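Local coordinates for YbbR family protein (Desulfitobacterium hafniense, PDB 3LYW) that is of unknown function, the crystallised piece being an all-beta portion, probably a YbbR domain, of a longer protein, at residues L5-I10 against V61-I66; A45-S50 against R77-Q82. All blocks are in the same frame, centred on the assembly; numbering follows the deposited sequence.

Contact 1. Residues L5-I10 against V61-I66; sequences LTLSLI and VKVEPI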
loop_
_atom_site.group_PDB
_atom_site.type_symbol
_atom_site.label_atom_id
_atom_site.label_comp_id
_atom_site.label_asym_id
_atom_site.label_seq_id
_atom_site.Cartn_x
_atom_site.Cartn_y
_atom_site.Cartn_z
ATOM N N LEU A 5 0.798 -11.402 6.107
ATOM C CA LEU A 5 -0.222 -10.429 6.459
ATOM C C LEU A 5 -1.084 -9.990 5.288
ATOM O O LEU A 5 -0.675 -10.061 4.132
ATOM C CB LEU A 5 0.446 -9.193 7.067
ATOM C CG LEU A 5 1.588 -9.512 8.038
ATOM C CD1 LEU A 5 2.273 -8.227 8.475
ATOM C CD2 LEU A 5 1.052 -10.284 9.215
ATOM N N THR A 6 -2.290 -9.537 5.611
ATOM C CA THR A 6 -3.230 -9.016 4.628
ATOM C C THR A 6 -3.480 -7.587 5.084
ATOM O O THR A 6 -4.149 -7.360 6.097
ATOM C CB THR A 6 -4.542 -9.801 4.638
ATOM O OG1 THR A 6 -4.255 -11.175 4.348
ATOM C CG2 THR A 6 -5.509 -9.246 3.593
ATOM N N LEU A 7 -2.921 -6.629 4.352
ATOM C CA LEU A 7 -3.051 -5.228 4.726
ATOM C C LEU A 7 -3.917 -4.462 3.742
ATOM O O LEU A 7 -4.002 -4.822 2.560
ATOM C CB LEU A 7 -1.671 -4.576 4.770
ATOM C CG LEU A 7 -0.601 -5.340 5.543
ATOM C CD1 LEU A 7 0.741 -4.668 5.319
ATOM C CD2 LEU A 7 -0.959 -5.405 7.015
ATOM N N SER A 8 -4.574 -3.413 4.225
ATOM C CA SER A 8 -5.382 -2.596 3.342
ATOM C C SER A 8 -4.403 -1.618 2.685
ATOM O O SER A 8 -3.354 -1.290 3.256
ATOM C CB SER A 8 -6.458 -1.857 4.135
ATOM O OG SER A 8 -5.889 -1.122 5.194
ATOM N N LEU A 9 -4.738 -1.170 1.480
ATOM C CA LEU A 9 -3.882 -0.251 0.739
ATOM C C LEU A 9 -4.326 1.193 0.916
ATOM O O LEU A 9 -5.505 1.509 0.783
ATOM C CB LEU A 9 -3.890 -0.620 -0.747
ATOM C CG LEU A 9 -2.915 0.137 -1.662
ATOM C CD1 LEU A 9 -1.493 -0.024 -1.155
ATOM C CD2 LEU A 9 -3.033 -0.385 -3.081
ATOM N N ILE A 10 -3.366 2.056 1.224
ATOM C CA ILE A 10 -3.620 3.474 1.452
ATOM C C ILE A 10 -2.870 4.344 0.456
ATOM O O ILE A 10 -1.731 4.047 0.089
ATOM C CB ILE A 10 -3.181 3.881 2.869
ATOM C CG1 ILE A 10 -4.044 3.150 3.894
ATOM C CG2 ILE A 10 -3.286 5.391 3.045
ATOM C CD1 ILE A 10 -5.534 3.309 3.653
ATOM N N VAL A 61 3.513 -0.852 -5.017
ATOM C CA VAL A 61 2.978 -1.036 -3.677
ATOM C C VAL A 61 4.144 -1.138 -2.705
ATOM O O VAL A 61 5.103 -1.875 -2.943
ATOM C CB VAL A 61 2.123 -2.324 -3.583
ATOM C CG1 VAL A 61 1.532 -2.459 -2.168
ATOM C CG2 VAL A 61 1.031 -2.297 -4.620
ATOM N N LYS A 62 4.068 -0.379 -1.620
ATOM C CA LYS A 62 5.107 -0.398 -0.604
ATOM C C LYS A 62 4.465 -0.691 0.745
ATOM O O LYS A 62 3.251 -0.605 0.881
ATOM C CB LYS A 62 5.800 0.963 -0.572
ATOM C CG LYS A 62 6.383 1.374 -1.924
ATOM C CD LYS A 62 6.635 2.872 -1.982
ATOM C CE LYS A 62 7.102 3.301 -3.364
ATOM N NZ LYS A 62 7.052 4.782 -3.544
ATOM N N VAL A 63 5.273 -1.021 1.745
ATOM C CA VAL A 63 4.742 -1.317 3.068
ATOM C C VAL A 63 5.324 -0.405 4.133
ATOM O O VAL A 63 6.523 -0.148 4.158
ATOM C CB VAL A 63 5.007 -2.787 3.459
ATOM C CG1 VAL A 63 4.516 -3.051 4.865
ATOM C CG2 VAL A 63 4.311 -3.709 2.477
ATOM N N GLU A 64 4.469 0.089 5.020
ATOM C CA GLU A 64 4.956 0.961 6.082
ATOM C C GLU A 64 5.889 0.115 6.945
ATOM O O GLU A 64 5.639 -1.070 7.153
ATOM C CB GLU A 64 3.793 1.489 6.924
ATOM C CG GLU A 64 2.672 2.091 6.097
ATOM C CD GLU A 64 1.586 2.716 6.956
ATOM O OE1 GLU A 64 1.173 2.073 7.945
ATOM O OE2 GLU A 64 1.139 3.842 6.637
ATOM N N PRO A 65 6.994 0.706 7.433
ATOM C CA PRO A 65 7.958 -0.014 8.275
ATOM C C PRO A 65 7.297 -0.713 9.470
ATOM O O PRO A 65 6.446 -0.135 10.140
ATOM C CB PRO A 65 8.916 1.090 8.715
ATOM C CG PRO A 65 8.937 1.998 7.524
ATOM C CD PRO A 65 7.467 2.072 7.144
ATOM N N ILE A 66 7.685 -1.960 9.716
ATOM C CA ILE A 66 7.157 -2.734 10.839
ATOM C C ILE A 66 8.329 -3.183 11.699
ATOM O O ILE A 66 9.223 -3.866 11.216
ATOM C CB ILE A 66 6.424 -4.002 10.365
ATOM C CG1 ILE A 66 5.278 -3.630 9.429
ATOM C CG2 ILE A 66 5.892 -4.772 11.562
ATOM C CD1 ILE A 66 4.618 -4.837 8.783
#
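L9 and V61 make the shortest approach between residues 5-10 and 61-66, CD1 of the leucine standing 4.0 Å from CG1 of the valine. The isobutyl group of L9 gets there because its CG lies anti to the backbone N (chi1 -173°), which carries CD1 toward V61, and the side chains meet at a slant. One step further, L7 and V63 cross at about a right angle, with L7 CD1 4.1 Å from V63 CG1. L5 and I66 instead reach for each other tip to tip, their CD1 methyls 4.1 Å apart. These three pairs lie largely in the interior of a curled, mixed beta-sheet domain, where strands 4-12 and 55-63 both pair with strand 44-48; the touching parts, taken end to end, are 128° apart and meet through side chains alone. L24 touches L9, V40 and L43 touch L7, and I74 touches V61 and V63. Elsewhere the packing is looser: T6 and S8 alternate with the leucines on the outward, exposed face of strand 4-12, and P65 is exposed in the loop after V63. Beside it, E64 OE1 makes a weak hydrogen bond to F44 N, and OE2 a long, weak ion pair with K12.

Contact 2. Residues A45-S50 against R77-Q82; sequences AYVDLS and RVVTLQ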
loop_
_atom_site.group_PDB
_atom_site.type_symbol
_atom_site.label_atom_id
_atom_site.label_comp_id
_atom_site.label_asym_id
_atom_site.label_seq_id
_atom_site.Cartn_x
_atom_site.Cartn_y
_atom_site.Cartn_z
ATOM N N ALA A 45 -0.300 -0.851 3.693
ATOM C CA ALA A 45 0.541 -0.895 2.512
ATOM C C ALA A 45 0.165 0.443 1.901
ATOM O O ALA A 45 -0.900 0.977 2.209
ATOM C CB ALA A 45 0.116 -2.033 1.597
ATOM N N TYR A 46 1.003 0.996 1.039
ATOM C CA TYR A 46 0.650 2.280 0.455
ATOM C C TYR A 46 1.169 2.485 -0.953
ATOM O O TYR A 46 2.078 1.785 -1.404
ATOM C CB TYR A 46 1.172 3.417 1.347
ATOM C CG TYR A 46 2.679 3.552 1.366
ATOM C CD1 TYR A 46 3.353 4.291 0.394
ATOM C CD2 TYR A 46 3.434 2.908 2.339
ATOM C CE1 TYR A 46 4.745 4.380 0.394
ATOM C CE2 TYR A 46 4.819 2.994 2.352
ATOM C CZ TYR A 46 5.465 3.727 1.380
ATOM O OH TYR A 46 6.829 3.798 1.390
ATOM N N VAL A 47 0.541 3.429 -1.645
ATOM C CA VAL A 47 0.964 3.844 -2.968
ATOM C C VAL A 47 1.194 5.343 -2.808
ATOM O O VAL A 47 0.448 6.024 -2.106
ATOM C CB VAL A 47 -0.103 3.570 -4.045
ATOM C CG1 VAL A 47 -0.167 2.089 -4.317
ATOM C CG2 VAL A 47 -1.479 4.096 -3.596
ATOM N N ASP A 48 2.250 5.843 -3.436
ATOM C CA ASP A 48 2.597 7.254 -3.336
ATOM C C ASP A 48 2.214 7.959 -4.634
ATOM O O ASP A 48 2.854 7.766 -5.667
ATOM C CB ASP A 48 4.103 7.388 -3.078
ATOM C CG ASP A 48 4.499 8.784 -2.649
ATOM O OD1 ASP A 48 3.642 9.692 -2.711
ATOM O OD2 ASP A 48 5.666 8.974 -2.251
ATOM N N LEU A 49 1.173 8.784 -4.572
ATOM C CA LEU A 49 0.688 9.508 -5.747
ATOM C C LEU A 49 1.344 10.867 -5.926
ATOM O O LEU A 49 0.885 11.689 -6.711
ATOM C CB LEU A 49 -0.833 9.691 -5.658
ATOM C CG LEU A 49 -1.691 8.502 -6.120
ATOM C CD1 LEU A 49 -1.163 7.227 -5.533
ATOM C CD2 LEU A 49 -3.150 8.712 -5.696
ATOM N N SER A 50 2.420 11.108 -5.192
ATOM C CA SER A 50 3.108 12.386 -5.288
ATOM C C SER A 50 3.328 12.790 -6.737
ATOM O O SER A 50 3.820 12.004 -7.541
ATOM C CB SER A 50 4.457 12.324 -4.570
ATOM O OG SER A 50 4.301 12.093 -3.183
ATOM N N ARG A 77 2.361 -6.392 -6.479
ATOM C CA ARG A 77 3.498 -5.485 -6.396
ATOM C C ARG A 77 3.169 -4.129 -7.011
ATOM O O ARG A 77 3.650 -3.094 -6.549
ATOM C CB ARG A 77 4.720 -6.094 -7.089
ATOM C CG ARG A 77 5.170 -7.420 -6.501
ATOM C CD ARG A 77 5.714 -8.346 -7.578
ATOM N NE ARG A 77 6.205 -9.603 -7.021
ATOM C CZ ARG A 77 5.423 -10.557 -6.529
ATOM N NH1 ARG A 77 4.106 -10.401 -6.521
ATOM N NH2 ARG A 77 5.956 -11.670 -6.042
ATOM N N VAL A 78 2.345 -4.142 -8.053
ATOM C CA VAL A 78 1.948 -2.915 -8.731
ATOM C C VAL A 78 0.431 -2.824 -8.862
ATOM O O VAL A 78 -0.244 -3.830 -9.081
ATOM C CB VAL A 78 2.581 -2.813 -10.132
ATOM C CG1 VAL A 78 2.112 -1.548 -10.835
ATOM C CG2 VAL A 78 4.098 -2.843 -10.031
ATOM N N VAL A 79 -0.099 -1.612 -8.726
ATOM C CA VAL A 79 -1.536 -1.390 -8.826
ATOM C C VAL A 79 -1.854 -0.256 -9.794
ATOM O O VAL A 79 -1.209 0.793 -9.771
ATOM C CB VAL A 79 -2.155 -1.068 -7.453
ATOM C CG1 VAL A 79 -2.007 -2.256 -6.514
ATOM C CG2 VAL A 79 -1.508 0.174 -6.858
ATOM N N THR A 80 -2.852 -0.473 -10.645
ATOM C CA THR A 80 -3.260 0.529 -11.620
ATOM C C THR A 80 -4.421 1.328 -11.021
ATOM O O THR A 80 -5.418 0.767 -10.586
ATOM C CB THR A 80 -3.724 -0.145 -12.923
ATOM O OG1 THR A 80 -2.657 -0.944 -13.459
ATOM C CG2 THR A 80 -4.143 0.903 -13.939
ATOM N N LEU A 81 -4.290 2.649 -11.011
ATOM C CA LEU A 81 -5.322 3.512 -10.447
ATOM C C LEU A 81 -5.651 4.669 -11.387
ATOM O O LEU A 81 -4.817 5.097 -12.186
ATOM C CB LEU A 81 -4.845 4.097 -9.117
ATOM C CG LEU A 81 -4.435 3.118 -8.020
ATOM C CD1 LEU A 81 -3.894 3.908 -6.821
ATOM C CD2 LEU A 81 -5.616 2.269 -7.617
ATOM N N GLN A 82 -6.873 5.175 -11.281
ATOM C CA GLN A 82 -7.282 6.308 -12.101
ATOM C C GLN A 82 -7.487 7.521 -11.208
ATOM O O GLN A 82 -8.106 7.418 -10.136
ATOM C CB GLN A 82 -8.572 5.997 -12.853
ATOM C CG GLN A 82 -8.496 4.770 -13.730
ATOM C CD GLN A 82 -9.725 4.609 -14.590
ATOM O OE1 GLN A 82 -10.825 5.028 -14.214
ATOM N NE2 GLN A 82 -9.553 3.984 -15.747
#
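Where strand 44-48 gives way to a turn, it faces strand 69-85 across the hydrophobic interior of this curled beta domain, the two strands being joined through their sheet neighbour 55-63 rather than paired directly. V47 is central to the contact and uses both of its methyls. CG1 comes to 3.5 Å from V79 CG2, tighter than usual for two methyl carbons, with the valine side chains meeting at a slant. The other branch, CG2, lies between the backbone N and the carbonyl carbon of V47 and meets L81 CD1 tip to tip at 4.0 Å. With CG anti to its carbonyl carbon (chi1 -57°) and the chain beyond it extended (chi2 176°), L81 sends this same methyl toward L49, whose CD1 is a more distant 4.5 Å away. L9 and A11 of strand 4-12 also touch V47, L24 packs on L81, and V61 covers V79.

At the end of the strand, D48 makes an Asx turn: its OD1 accepts the backbone N of S50 at 3.1 Å, from 47° above the carboxylate plane. S50 OG donates to the same oxygen at 2.5 Å, on its syn side, and both donors approach from one face of the carboxylate. This double grip fixes the turn on the outer side of the chain, whereas the interface itself is purely apolar: methyl meets methyl, so the two strands are held here by dispersion and exclusion of water, with no directional bond between them; each pairs instead with 55-63.

In the fold
Contacts 1 and 2 have their centres about 11 Å apart and share one interior, L9 touching V47 and V61 touching V79. Their segments alternate along the chain, in the order 5-10, 45-50, 61-66, 77-82, so the two connections cross. Backbone joins them directly: V61 N lies 2.7 Å from R77 O and K62 O lies 2.8 Å from Y46 N, both probable hydrogen bonds that tie segment 61-66 to the two halves of contact 2. L9 adds packing, with CD1 3.5 Å from Y46 N. The centre of contact 1 is about 5 Å from that of the chain, and the centre of contact 2 about 7 Å.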